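Local coordinates for protein putative hydrolase (Chloroflexus aurantiacus J-10-fl, PDB 3CMN) that is probably a zinc-dependent metallopeptidase of the zincin-like family, inferred to hydrolyse peptide bonds, although its substrate is not established, at residues 61-66 / 265-270; 88-93 / 302-307; 190-193 / 197-200; 329-334 / 357-362. All coordinates share one frame; numbering follows the deposited sequence.

Contact 1: 61-66 / 265-270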
loop_
_atom_site.group_PDB
_atom_site.type_symbol
_atom_site.label_atom_id
_atom_site.label_comp_id
_atom_site.label_asym_id
_atom_site.label_seq_id
_atom_site.Cartn_x
_atom_site.Cartn_y
_atom_site.Cartn_z
ATOM N N ASP A 61 1.656 8.790 -18.165
ATOM C CA ASP A 61 2.666 9.458 -18.980
ATOM C C ASP A 61 4.042 9.397 -18.359
ATOM O O ASP A 61 5.020 9.115 -19.042
ATOM C CB ASP A 61 2.290 10.928 -19.204
ATOM C CG ASP A 61 3.340 11.683 -20.013
ATOM O OD1 ASP A 61 3.483 11.406 -21.222
ATOM O OD2 ASP A 61 4.032 12.552 -19.438
ATOM N N TYR A 62 4.125 9.668 -17.065
ATOM C CA TYR A 62 5.415 9.640 -16.396
ATOM C C TYR A 62 6.024 8.237 -16.364
ATOM O O TYR A 62 7.247 8.084 -16.393
ATOM C CB TYR A 62 5.280 10.172 -14.969
ATOM C CG TYR A 62 6.589 10.178 -14.208
ATOM C CD1 TYR A 62 7.652 10.980 -14.611
ATOM C CD2 TYR A 62 6.766 9.376 -13.088
ATOM C CE1 TYR A 62 8.857 10.984 -13.915
ATOM C CE2 TYR A 62 7.967 9.375 -12.387
ATOM C CZ TYR A 62 9.009 10.181 -12.804
ATOM O OH TYR A 62 10.197 10.183 -12.100
ATOM N N LEU A 63 5.173 7.216 -16.309
ATOM C CA LEU A 63 5.639 5.836 -16.252
ATOM C C LEU A 63 5.614 5.133 -17.607
ATOM O O LEU A 63 6.138 4.033 -17.751
ATOM C CB LEU A 63 4.804 5.038 -15.248
ATOM C CG LEU A 63 4.826 5.509 -13.799
ATOM C CD1 LEU A 63 3.895 4.636 -12.973
ATOM C CD2 LEU A 63 6.251 5.460 -13.261
ATOM N N GLY A 64 4.998 5.761 -18.598
ATOM C CA GLY A 64 4.953 5.161 -19.919
ATOM C C GLY A 64 4.163 3.866 -20.042
ATOM O O GLY A 64 4.414 3.065 -20.943
ATOM N N VAL A 65 3.220 3.646 -19.130
ATOM C CA VAL A 65 2.369 2.459 -19.175
ATOM C C VAL A 65 0.982 2.892 -18.782
ATOM O O VAL A 65 0.797 3.936 -18.155
ATOM C CB VAL A 65 2.813 1.351 -18.197
ATOM C CG1 VAL A 65 4.038 0.653 -18.738
ATOM C CG2 VAL A 65 3.089 1.947 -16.826
ATOM N N ARG A 66 0.003 2.089 -19.155
ATOM C CA ARG A 66 -1.368 2.403 -18.838
ATOM C C ARG A 66 -1.929 1.292 -17.980
ATOM O O ARG A 66 -1.303 0.242 -17.821
ATOM C CB ARG A 66 -2.182 2.553 -20.130
ATOM C CG ARG A 66 -1.802 3.786 -20.944
ATOM C CD ARG A 66 -2.697 3.933 -22.153
ATOM N NE ARG A 66 -2.346 2.992 -23.210
ATOM C CZ ARG A 66 -1.404 3.210 -24.125
ATOM N NH1 ARG A 66 -0.711 4.344 -24.127
ATOM N NH2 ARG A 66 -1.149 2.291 -25.046
ATOM N N GLU A 265 7.225 1.240 -2.347
ATOM C CA GLU A 265 7.093 2.495 -1.598
ATOM C C GLU A 265 8.050 3.563 -2.111
ATOM O O GLU A 265 7.649 4.705 -2.345
ATOM C CB GLU A 265 7.349 2.279 -0.100
ATOM C CG GLU A 265 6.279 1.458 0.604
ATOM C CD GLU A 265 4.892 2.065 0.464
ATOM O OE1 GLU A 265 4.711 3.228 0.891
ATOM O OE2 GLU A 265 3.990 1.381 -0.073
ATOM N N GLY A 266 9.310 3.177 -2.285
ATOM C CA GLY A 266 10.320 4.096 -2.773
ATOM C C GLY A 266 10.050 4.593 -4.181
ATOM O O GLY A 266 10.190 5.782 -4.467
ATOM N N TYR A 267 9.656 3.694 -5.072
ATOM C CA TYR A 267 9.369 4.106 -6.435
ATOM C C TYR A 267 8.117 4.972 -6.416
ATOM O O TYR A 267 8.011 5.947 -7.159
ATOM C CB TYR A 267 9.128 2.898 -7.337
ATOM C CG TYR A 267 9.553 3.158 -8.761
ATOM C CD1 TYR A 267 10.794 2.719 -9.221
ATOM C CD2 TYR A 267 8.737 3.873 -9.639
ATOM C CE1 TYR A 267 11.220 2.978 -10.515
ATOM C CE2 TYR A 267 9.153 4.144 -10.945
ATOM C CZ TYR A 267 10.407 3.689 -11.379
ATOM O OH TYR A 267 10.862 3.937 -12.666
ATOM N N GLY A 268 7.165 4.599 -5.565
ATOM C CA GLY A 268 5.935 5.358 -5.461
ATOM C C GLY A 268 6.198 6.737 -4.892
ATOM O O GLY A 268 5.585 7.713 -5.322
ATOM N N ASN A 269 7.114 6.826 -3.928
ATOM C CA ASN A 269 7.440 8.112 -3.322
ATOM C C ASN A 269 8.242 8.971 -4.294
ATOM O O ASN A 269 8.301 10.192 -4.151
ATOM C CB ASN A 269 8.229 7.932 -2.015
ATOM C CG ASN A 269 7.354 7.436 -0.858
ATOM O OD1 ASN A 269 6.189 7.829 -0.730
ATOM N ND2 ASN A 269 7.921 6.583 -0.004
ATOM N N HIS A 270 8.856 8.333 -5.283
ATOM C CA HIS A 270 9.638 9.060 -6.265
ATOM C C HIS A 270 8.714 9.708 -7.286
ATOM O O HIS A 270 8.937 10.839 -7.721
ATOM C CB HIS A 270 10.597 8.128 -6.996
ATOM C CG HIS A 270 11.432 8.828 -8.017
ATOM N ND1 HIS A 270 12.561 9.548 -7.687
ATOM C CD2 HIS A 270 11.265 8.978 -9.352
ATOM C CE1 HIS A 270 13.053 10.111 -8.775
ATOM N NE2 HIS A 270 12.284 9.782 -9.798
#
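Tyr62 and Leu63 reach from the last turn of helix 41-63 to Tyr267 and His270 on helix 248-279, in the mostly helical body of this zincin-like protein. Helix 41-63 stops at a Schellman motif with Gly64 as its positive-phi C-prime residue; Val65 N bonds to Ala60 O and, more weakly, Gly64 N to Asp61 O. The two backbones stay well apart, with CA of Leu63 and CA of Tyr267 separated by 10.6 Å, which leaves the long side chains to bridge the distance. The tight part lies at their ends. Leu63 lays CD2 against the ring edge of Tyr267, 3.9 Å from CE2 and close to the ring plane, the two side chains running antiparallel alongside one another. Beside them Tyr62 holds CG anti to its own N (chi1 -180°) and reaches toward His270, the two side chains crossing at about a right angle. The far side of that imidazole is tied down: ND1 is hydrogen-bonded to Asn325 OD1 of helix 319-331, fixing how the ring is turned. Val324 and Val328 of the same helix pack on His270, and the Tyr267 ring meets Trp340 edge-to-face. The loose side begins where the helix ends: Asp61, Gly64 and Arg66 are exposed, and Val65 turns to Ala194 and Tyr195 instead of to helix 248-279. At the tight end, Tyr62 OH comes in at the edge of the imidazole, 3.1 Å from His270 NE2 and 3.2 Å from His270 CD2.

Contact 2: 88-93 / 302-307; sequences VSFSQL and QMVFRL
Val304 and Leu307, one turn apart on helix 283-307, meet Phe90 and Leu93 at the end of helix 79-92 in a purely apolar contact. Earlier in the segment, Gln302 faces elsewhere and is gripped by Arg306, whose NE and NH2 both donate to the single acceptor Gln302 OE1, which lies in the guanidinium plane; Arg306 NH1 goes on to a salt bridge with Asp311. Val304 comes next. Its CG1, anti to the backbone N (chi1 -171°), is the methyl that does the work, touching Phe90 CE1 at 4.2 Å and Leu93 CD1 at the same distance, and so it is shared between two side chains. Phe305 leaves its backbone away from this contact; its ring packs on Leu146 and Leu312. Leu307 then returns to the interface: its CD2 closes to 3.8 Å from Phe90 CZ, its side chain crossing the phenylalanine at about a right angle. Phe90, buried, thus meets one methyl at CE1 and another at CZ. Around this pair of helix ends the packing continues on several sides: Ile127 and Leu131 of helix 120-135 and Trp20 of helix 20-31 lie against Phe90, Leu130 against Leu307, and Leu146 of helix 145-148 against Leu93.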
loop_
_atom_site.group_PDB
_atom_site.type_symbol
_atom_site.label_atom_id
_atom_site.label_comp_id
_atom_site.label_asym_id
_atom_site.label_seq_id
_atom_site.Cartn_x
_atom_site.Cartn_y
_atom_site.Cartn_z
ATOM N N VAL A 88 -13.636 -10.134 4.403
ATOM C CA VAL A 88 -13.469 -11.447 3.784
ATOM C C VAL A 88 -12.033 -11.596 3.290
ATOM O O VAL A 88 -11.373 -12.595 3.558
ATOM C CB VAL A 88 -14.443 -11.653 2.603
ATOM C CG1 VAL A 88 -14.152 -12.987 1.920
ATOM C CG2 VAL A 88 -15.886 -11.632 3.102
ATOM N N SER A 89 -11.554 -10.593 2.567
ATOM C CA SER A 89 -10.188 -10.608 2.055
ATOM C C SER A 89 -9.213 -10.755 3.217
ATOM O O SER A 89 -8.193 -11.437 3.110
ATOM C CB SER A 89 -9.898 -9.302 1.317
ATOM O OG SER A 89 -10.964 -8.995 0.441
ATOM N N PHE A 90 -9.539 -10.098 4.325
ATOM C CA PHE A 90 -8.712 -10.146 5.520
ATOM C C PHE A 90 -8.673 -11.571 6.079
ATOM O O PHE A 90 -7.608 -12.144 6.263
ATOM C CB PHE A 90 -9.270 -9.202 6.582
ATOM C CG PHE A 90 -8.343 -8.980 7.733
ATOM C CD1 PHE A 90 -7.273 -8.097 7.622
ATOM C CD2 PHE A 90 -8.530 -9.658 8.929
ATOM C CE1 PHE A 90 -6.398 -7.894 8.700
ATOM C CE2 PHE A 90 -7.664 -9.464 10.007
ATOM C CZ PHE A 90 -6.597 -8.581 9.894
ATOM N N SER A 91 -9.840 -12.135 6.365
ATOM C CA SER A 91 -9.895 -13.488 6.898
ATOM C C SER A 91 -9.128 -14.449 6.000
ATOM O O SER A 91 -8.380 -15.297 6.480
ATOM C CB SER A 91 -11.342 -13.949 7.036
ATOM O OG SER A 91 -12.009 -13.900 5.791
ATOM N N GLN A 92 -9.295 -14.302 4.691
ATOM C CA GLN A 92 -8.609 -15.173 3.739
ATOM C C GLN A 92 -7.090 -15.168 3.850
ATOM O O GLN A 92 -6.424 -16.104 3.405
ATOM C CB GLN A 92 -9.044 -14.842 2.317
ATOM C CG GLN A 92 -10.143 -15.772 1.870
ATOM C CD GLN A 92 -10.986 -15.204 0.772
ATOM O OE1 GLN A 92 -10.474 -14.742 -0.247
ATOM N NE2 GLN A 92 -12.297 -15.239 0.963
ATOM N N LEU A 93 -6.543 -14.116 4.443
ATOM C CA LEU A 93 -5.105 -14.045 4.642
ATOM C C LEU A 93 -4.737 -15.095 5.678
ATOM O O LEU A 93 -3.569 -15.404 5.871
ATOM C CB LEU A 93 -4.695 -12.666 5.163
ATOM C CG LEU A 93 -4.984 -11.450 4.283
ATOM C CD1 LEU A 93 -4.530 -10.200 5.020
ATOM C CD2 LEU A 93 -4.249 -11.582 2.946
ATOM N N GLN A 302 3.318 -3.936 8.449
ATOM C CA GLN A 302 4.155 -5.024 8.905
ATOM C C GLN A 302 3.370 -5.912 9.879
ATOM O O GLN A 302 3.428 -7.148 9.804
ATOM C CB GLN A 302 5.371 -4.447 9.601
ATOM C CG GLN A 302 6.325 -5.487 10.090
ATOM C CD GLN A 302 7.501 -4.857 10.773
ATOM O OE1 GLN A 302 7.803 -5.174 11.918
ATOM N NE2 GLN A 302 8.171 -3.947 10.079
ATOM N N MET A 303 2.648 -5.259 10.793
ATOM C CA MET A 303 1.815 -5.924 11.791
ATOM C C MET A 303 0.886 -6.927 11.118
ATOM O O MET A 303 0.707 -8.044 11.613
ATOM C CB MET A 303 0.986 -4.876 12.560
ATOM C CG MET A 303 0.004 -5.410 13.630
ATOM S SD MET A 303 -1.532 -6.225 13.075
ATOM C CE MET A 303 -2.526 -4.837 12.583
ATOM N N VAL A 304 0.294 -6.529 9.995
ATOM C CA VAL A 304 -0.615 -7.411 9.270
ATOM C C VAL A 304 0.114 -8.646 8.734
ATOM O O VAL A 304 -0.462 -9.727 8.676
ATOM C CB VAL A 304 -1.310 -6.678 8.092
ATOM C CG1 VAL A 304 -2.399 -7.553 7.509
ATOM C CG2 VAL A 304 -1.900 -5.368 8.563
ATOM N N PHE A 305 1.375 -8.492 8.334
ATOM C CA PHE A 305 2.136 -9.637 7.838
ATOM C C PHE A 305 2.366 -10.645 8.963
ATOM O O PHE A 305 2.099 -11.836 8.806
ATOM C CB PHE A 305 3.495 -9.208 7.260
ATOM C CG PHE A 305 3.420 -8.660 5.855
ATOM C CD1 PHE A 305 3.209 -7.303 5.627
ATOM C CD2 PHE A 305 3.559 -9.507 4.754
ATOM C CE1 PHE A 305 3.138 -6.796 4.322
ATOM C CE2 PHE A 305 3.489 -9.010 3.449
ATOM C CZ PHE A 305 3.279 -7.654 3.235
ATOM N N ARG A 306 2.856 -10.160 10.099
ATOM C CA ARG A 306 3.146 -11.011 11.252
ATOM C C ARG A 306 1.912 -11.687 11.822
ATOM O O ARG A 306 1.977 -12.817 12.293
ATOM C CB ARG A 306 3.804 -10.187 12.340
ATOM C CG ARG A 306 5.091 -9.532 11.906
ATOM C CD ARG A 306 5.367 -8.376 12.816
ATOM N NE ARG A 306 6.662 -7.762 12.576
ATOM C CZ ARG A 306 7.824 -8.390 12.714
ATOM N NH1 ARG A 306 7.865 -9.664 13.082
ATOM N NH2 ARG A 306 8.959 -7.731 12.517
ATOM N N LEU A 307 0.791 -10.974 11.794
ATOM C CA LEU A 307 -0.475 -11.492 12.286
ATOM C C LEU A 307 -0.859 -12.742 11.490
ATOM O O LEU A 307 -1.285 -13.753 12.056
ATOM C CB LEU A 307 -1.551 -10.418 12.128
ATOM C CG LEU A 307 -2.979 -10.751 12.565
ATOM C CD1 LEU A 307 -3.005 -11.143 14.042
ATOM C CD2 LEU A 307 -3.867 -9.548 12.307
#

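Contact 3: 190-193 / 197-200; sequences FEFE and WVRT
Glu193 starts with CG beside its backbone N (chi1 -53°) and then runs extended, while Arg199 is extended from CG to NE (chi3 179°), and these two stretched chains bring carboxylate and guanidinium together across the three-residue connection between helix 174-193 and helix 197-210. Helix 174-193 also carries an HExxH pattern (His184, Glu185, His188), in zincins the zinc-binding motif; no metal is bound here. Arg199 NH1 donates to Glu193 OE2 at 3.2 Å, with the oxygen met on its anti side. The planes of the two groups are steeply inclined, 77° apart, so this is a single-pronged salt bridge rather than a flat two-pronged one. Phe192 O sits over one face of the guanidinium. On the buried side Val198 presses both methyls toward the backbone, CG2 at 3.6 Å from Glu191 O, and its CG1 lies near the Phe192 ring. A water 2.8 Å from Phe192 O also accepts from Arg199 N, linking the end of one helix to the first turn of the next. Arg199 is thus shared: NH1 goes to the charge of Glu193 and NE to the backbone carbonyl of Ser148, so its guanidinium is held by more than its acidic partner.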
loop_
_atom_site.group_PDB
_atom_site.type_symbol
_atom_site.label_atom_id
_atom_site.label_comp_id
_atom_site.label_asym_id
_atom_site.label_seq_id
_atom_site.Cartn_x
_atom_site.Cartn_y
_atom_site.Cartn_z
ATOM N N PHE A 190 -0.957 1.686 -10.220
ATOM C CA PHE A 190 -0.098 1.453 -11.370
ATOM C C PHE A 190 0.971 0.410 -11.008
ATOM O O PHE A 190 1.161 -0.564 -11.724
ATOM C CB PHE A 190 0.585 2.763 -11.801
ATOM C CG PHE A 190 -0.178 3.544 -12.852
ATOM C CD1 PHE A 190 -1.333 4.253 -12.521
ATOM C CD2 PHE A 190 0.254 3.550 -14.179
ATOM C CE1 PHE A 190 -2.051 4.951 -13.490
ATOM C CE2 PHE A 190 -0.461 4.252 -15.171
ATOM C CZ PHE A 190 -1.615 4.951 -14.825
ATOM N N GLU A 191 1.654 0.620 -9.884
ATOM C CA GLU A 191 2.706 -0.283 -9.436
ATOM C C GLU A 191 2.203 -1.714 -9.256
ATOM O O GLU A 191 2.933 -2.671 -9.517
ATOM C CB GLU A 191 3.315 0.210 -8.123
ATOM C CG GLU A 191 3.911 1.608 -8.190
ATOM C CD GLU A 191 4.508 2.042 -6.865
ATOM O OE1 GLU A 191 5.636 1.620 -6.546
ATOM O OE2 GLU A 191 3.835 2.795 -6.131
ATOM N N PHE A 192 0.954 -1.859 -8.821
ATOM C CA PHE A 192 0.376 -3.181 -8.616
ATOM C C PHE A 192 -0.340 -3.764 -9.815
ATOM O O PHE A 192 -0.500 -4.982 -9.897
ATOM C CB PHE A 192 -0.613 -3.178 -7.439
ATOM C CG PHE A 192 0.042 -3.270 -6.090
ATOM C CD1 PHE A 192 0.330 -2.125 -5.365
ATOM C CD2 PHE A 192 0.400 -4.506 -5.561
ATOM C CE1 PHE A 192 0.961 -2.198 -4.137
ATOM C CE2 PHE A 192 1.037 -4.593 -4.322
ATOM C CZ PHE A 192 1.318 -3.432 -3.611
ATOM N N GLU A 193 -0.768 -2.915 -10.745
ATOM C CA GLU A 193 -1.521 -3.396 -11.897
ATOM C C GLU A 193 -0.966 -3.107 -13.287
ATOM O O GLU A 193 -1.313 -3.801 -14.236
ATOM C CB GLU A 193 -2.958 -2.875 -11.798
ATOM C CG GLU A 193 -3.607 -3.197 -10.453
ATOM C CD GLU A 193 -4.870 -2.391 -10.188
ATOM O OE1 GLU A 193 -4.804 -1.148 -10.280
ATOM O OE2 GLU A 193 -5.924 -2.993 -9.881
ATOM N N TRP A 197 3.058 -9.020 -13.844
ATOM C CA TRP A 197 3.789 -9.966 -13.006
ATOM C C TRP A 197 3.833 -9.640 -11.507
ATOM O O TRP A 197 4.047 -10.529 -10.682
ATOM C CB TRP A 197 5.227 -10.122 -13.494
ATOM C CG TRP A 197 6.038 -8.861 -13.460
ATOM C CD1 TRP A 197 6.278 -8.018 -14.508
ATOM C CD2 TRP A 197 6.794 -8.341 -12.349
ATOM N NE1 TRP A 197 7.145 -7.022 -14.125
ATOM C CE2 TRP A 197 7.478 -7.195 -12.808
ATOM C CE3 TRP A 197 6.959 -8.734 -11.014
ATOM C CZ2 TRP A 197 8.315 -6.439 -11.985
ATOM C CZ3 TRP A 197 7.788 -7.987 -10.198
ATOM C CH2 TRP A 197 8.460 -6.848 -10.688
ATOM N N VAL A 198 3.625 -8.382 -11.145
ATOM C CA VAL A 198 3.737 -8.019 -9.742
ATOM C C VAL A 198 2.864 -8.819 -8.775
ATOM O O VAL A 198 3.372 -9.340 -7.788
ATOM C CB VAL A 198 3.529 -6.497 -9.540
ATOM C CG1 VAL A 198 3.763 -6.124 -8.067
ATOM C CG2 VAL A 198 4.524 -5.727 -10.409
ATOM N N ARG A 199 1.568 -8.925 -9.044
ATOM C CA ARG A 199 0.692 -9.686 -8.158
ATOM C C ARG A 199 0.947 -11.190 -8.254
ATOM O O ARG A 199 0.840 -11.904 -7.263
ATOM C CB ARG A 199 -0.781 -9.355 -8.444
ATOM C CG ARG A 199 -1.269 -8.142 -7.646
ATOM C CD ARG A 199 -2.623 -7.612 -8.114
ATOM N NE ARG A 199 -3.049 -6.468 -7.309
ATOM C CZ ARG A 199 -3.980 -5.592 -7.677
ATOM N NH1 ARG A 199 -4.594 -5.720 -8.844
ATOM N NH2 ARG A 199 -4.283 -4.574 -6.882
ATOM N N THR A 200 1.302 -11.665 -9.445
ATOM C CA THR A 200 1.600 -13.077 -9.636
ATOM C C THR A 200 2.808 -13.399 -8.767
ATOM O O THR A 200 2.802 -14.367 -8.000
ATOM C CB THR A 200 1.956 -13.380 -11.103
ATOM O OG1 THR A 200 0.872 -12.979 -11.947
ATOM C CG2 THR A 200 2.228 -14.885 -11.299
HETATM O O HOH W 1 0.194 -7.217 -11.366
#

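Contact 4: 329-334 / 357-362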
loop_
_atom_site.group_PDB
_atom_site.type_symbol
_atom_site.label_atom_id
_atom_site.label_comp_id
_atom_site.label_asym_id
_atom_site.label_seq_id
_atom_site.Cartn_x
_atom_site.Cartn_y
_atom_site.Cartn_z
ATOM N N ALA A 329 19.245 9.475 -10.254
ATOM C CA ALA A 329 20.202 10.566 -10.364
ATOM C C ALA A 329 21.360 10.109 -11.246
ATOM O O ALA A 329 21.835 10.854 -12.111
ATOM C CB ALA A 329 20.728 10.955 -8.980
ATOM N N ALA A 330 21.791 8.869 -11.020
ATOM C CA ALA A 330 22.904 8.270 -11.740
ATOM C C ALA A 330 22.638 7.861 -13.185
ATOM O O ALA A 330 23.560 7.857 -13.998
ATOM C CB ALA A 330 23.414 7.067 -10.960
ATOM N N ARG A 331 21.396 7.530 -13.524
ATOM C CA ARG A 331 21.107 7.096 -14.888
ATOM C C ARG A 331 19.784 7.536 -15.483
ATOM O O ARG A 331 19.544 7.334 -16.673
ATOM C CB ARG A 331 21.211 5.576 -14.967
ATOM C CG ARG A 331 22.637 5.073 -14.889
ATOM C CD ARG A 331 23.344 5.243 -16.233
ATOM N NE ARG A 331 23.628 3.938 -16.811
ATOM C CZ ARG A 331 24.534 3.100 -16.320
ATOM N NH1 ARG A 331 25.244 3.448 -15.254
ATOM N NH2 ARG A 331 24.710 1.906 -16.866
ATOM N N GLY A 332 18.915 8.128 -14.675
ATOM C CA GLY A 332 17.644 8.572 -15.214
ATOM C C GLY A 332 16.485 7.641 -14.927
ATOM O O GLY A 332 16.666 6.487 -14.548
ATOM N N ILE A 333 15.281 8.159 -15.128
ATOM C CA ILE A 333 14.056 7.418 -14.878
ATOM C C ILE A 333 13.897 6.198 -15.787
ATOM O O ILE A 333 13.428 5.146 -15.351
ATOM C CB ILE A 333 12.814 8.367 -15.021
ATOM C CG1 ILE A 333 12.047 8.420 -13.694
ATOM C CG2 ILE A 333 11.908 7.926 -16.170
ATOM C CD1 ILE A 333 11.638 7.072 -13.122
ATOM N N GLN A 334 14.287 6.341 -17.049
ATOM C CA GLN A 334 14.151 5.247 -17.997
ATOM C C GLN A 334 14.949 4.043 -17.520
ATOM O O GLN A 334 14.438 2.924 -17.525
ATOM C CB GLN A 334 14.619 5.681 -19.387
ATOM C CG GLN A 334 14.110 4.780 -20.500
ATOM C CD GLN A 334 14.598 5.201 -21.873
ATOM O OE1 GLN A 334 15.796 5.189 -22.148
ATOM N NE2 GLN A 334 13.667 5.572 -22.744
ATOM N N GLN A 357 25.365 -1.655 -6.862
ATOM C CA GLN A 357 25.336 -3.085 -7.168
ATOM C C GLN A 357 24.250 -3.375 -8.199
ATOM O O GLN A 357 24.449 -4.139 -9.140
ATOM C CB GLN A 357 25.044 -3.895 -5.898
ATOM C CG GLN A 357 26.072 -4.975 -5.577
ATOM C CD GLN A 357 25.626 -5.901 -4.449
ATOM O OE1 GLN A 357 24.694 -6.694 -4.606
ATOM N NE2 GLN A 357 26.290 -5.796 -3.302
ATOM N N TRP A 358 23.092 -2.754 -8.006
ATOM C CA TRP A 358 21.963 -2.957 -8.900
ATOM C C TRP A 358 22.211 -2.381 -10.292
ATOM O O TRP A 358 21.875 -3.009 -11.303
ATOM C CB TRP A 358 20.707 -2.315 -8.308
ATOM C CG TRP A 358 19.475 -2.578 -9.112
ATOM C CD1 TRP A 358 18.671 -3.680 -9.044
ATOM C CD2 TRP A 358 18.893 -1.712 -10.100
ATOM N NE1 TRP A 358 17.620 -3.551 -9.923
ATOM C CE2 TRP A 358 17.730 -2.354 -10.583
ATOM C CE3 TRP A 358 19.241 -0.457 -10.621
ATOM C CZ2 TRP A 358 16.911 -1.784 -11.558
ATOM C CZ3 TRP A 358 18.426 0.114 -11.594
ATOM C CH2 TRP A 358 17.270 -0.552 -12.054
ATOM N N ILE A 359 22.786 -1.181 -10.341
ATOM C CA ILE A 359 23.058 -0.528 -11.615
ATOM C C ILE A 359 24.008 -1.390 -12.436
ATOM O O ILE A 359 23.805 -1.588 -13.634
ATOM C CB ILE A 359 23.628 0.901 -11.391
ATOM C CG1 ILE A 359 22.557 1.761 -10.709
ATOM C CG2 ILE A 359 24.046 1.541 -12.721
ATOM C CD1 ILE A 359 22.949 3.211 -10.500
ATOM N N VAL A 360 25.020 -1.936 -11.773
ATOM C CA VAL A 360 25.980 -2.797 -12.437
ATOM C C VAL A 360 25.284 -4.060 -12.954
ATOM O O VAL A 360 25.416 -4.416 -14.128
ATOM C CB VAL A 360 27.120 -3.187 -11.468
ATOM C CG1 VAL A 360 28.039 -4.200 -12.111
ATOM C CG2 VAL A 360 27.902 -1.954 -11.081
ATOM N N ARG A 361 24.534 -4.727 -12.081
ATOM C CA ARG A 361 23.827 -5.944 -12.472
ATOM C C ARG A 361 22.884 -5.720 -13.654
ATOM O O ARG A 361 22.744 -6.597 -14.510
ATOM C CB ARG A 361 23.039 -6.513 -11.284
ATOM C CG ARG A 361 22.332 -7.841 -11.579
ATOM C CD ARG A 361 21.892 -8.548 -10.295
ATOM N NE ARG A 361 20.838 -7.843 -9.569
ATOM C CZ ARG A 361 19.531 -7.983 -9.802
ATOM N NH1 ARG A 361 19.087 -8.807 -10.751
ATOM N NH2 ARG A 361 18.656 -7.301 -9.074
ATOM N N MET A 362 22.230 -4.558 -13.711
ATOM C CA MET A 362 21.319 -4.288 -14.822
ATOM C C MET A 362 22.108 -4.119 -16.108
ATOM O O MET A 362 21.613 -4.441 -17.185
ATOM C CB MET A 362 20.472 -3.028 -14.578
ATOM C CG MET A 362 19.341 -3.176 -13.541
ATOM S SD MET A 362 18.287 -4.620 -13.728
ATOM C CE MET A 362 17.288 -4.186 -14.918
#
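Arg331 and Ile359 bring their backbones closest, CA to CA 8.5 Å, just where helix 319-331 gives way to helix 333-336 at Gly332, whose positive phi (100°) lets one helix stop and the next begin, with Gly332 itself as N-cap. Ile359, on helix 355-363, is the centre of this surface contact and uses its two methyls separately. CD1, at the end of the longer branch, rests on the methyl of Ala330, 3.9 Å from CB. CG2, on the other branch, meets the arginine head, 3.4 Å from Arg331 NH1 and 4.0 Å from Arg331 CZ. Arg331 gets there by folding: its chain is bent at chi2 (-78°) and again at chi3, which brings the guanidinium up to the isoleucine, the two side chains crossing obliquely. What holds it there lies beyond this pair, since NH2 makes a salt bridge to Asp363 OD1 and the cation also sits against Phe335 in a cation-pi contact. Ile359 CG2 thus touches an arginine whose charge is answered by Asp363, on the same helix as Ile359. Elsewhere on helix 355-363 the buried Trp358 meets Phe323 of helix 319-331 edge-to-face and gives its NE1 to Asn345 O; Arg361 makes a salt bridge to Glu351 of helix 349-353. Phe335 packs against both Ile359 and Met362, seating the C-terminal helix on helix 319-331 and the short helix 333-336 joined at Gly332.

Along the chain, contact 3 is nested inside the loops closed by contacts 1 and 2, whose segments alternate, and contact 4 follows after all of them. Contacts 1 and 3 have centres 12 Å apart and touch: Phe190 packs on Leu63 and Val65, and Glu191 reaches Tyr267 and Gly268. Contact 4 abuts contact 1 through Ile333, about 16 Å between centres. Contact 2 lies across the centre of the chain, its centre about 26 Å from that of contact 1 and about 34 Å from that of contact 4; its helix 283-307 follows helix 248-279. Contacts 1 and 3 together join the helix carrying the putative zinc-binding pattern to helix 248-279, while contact 4 lies at the surface.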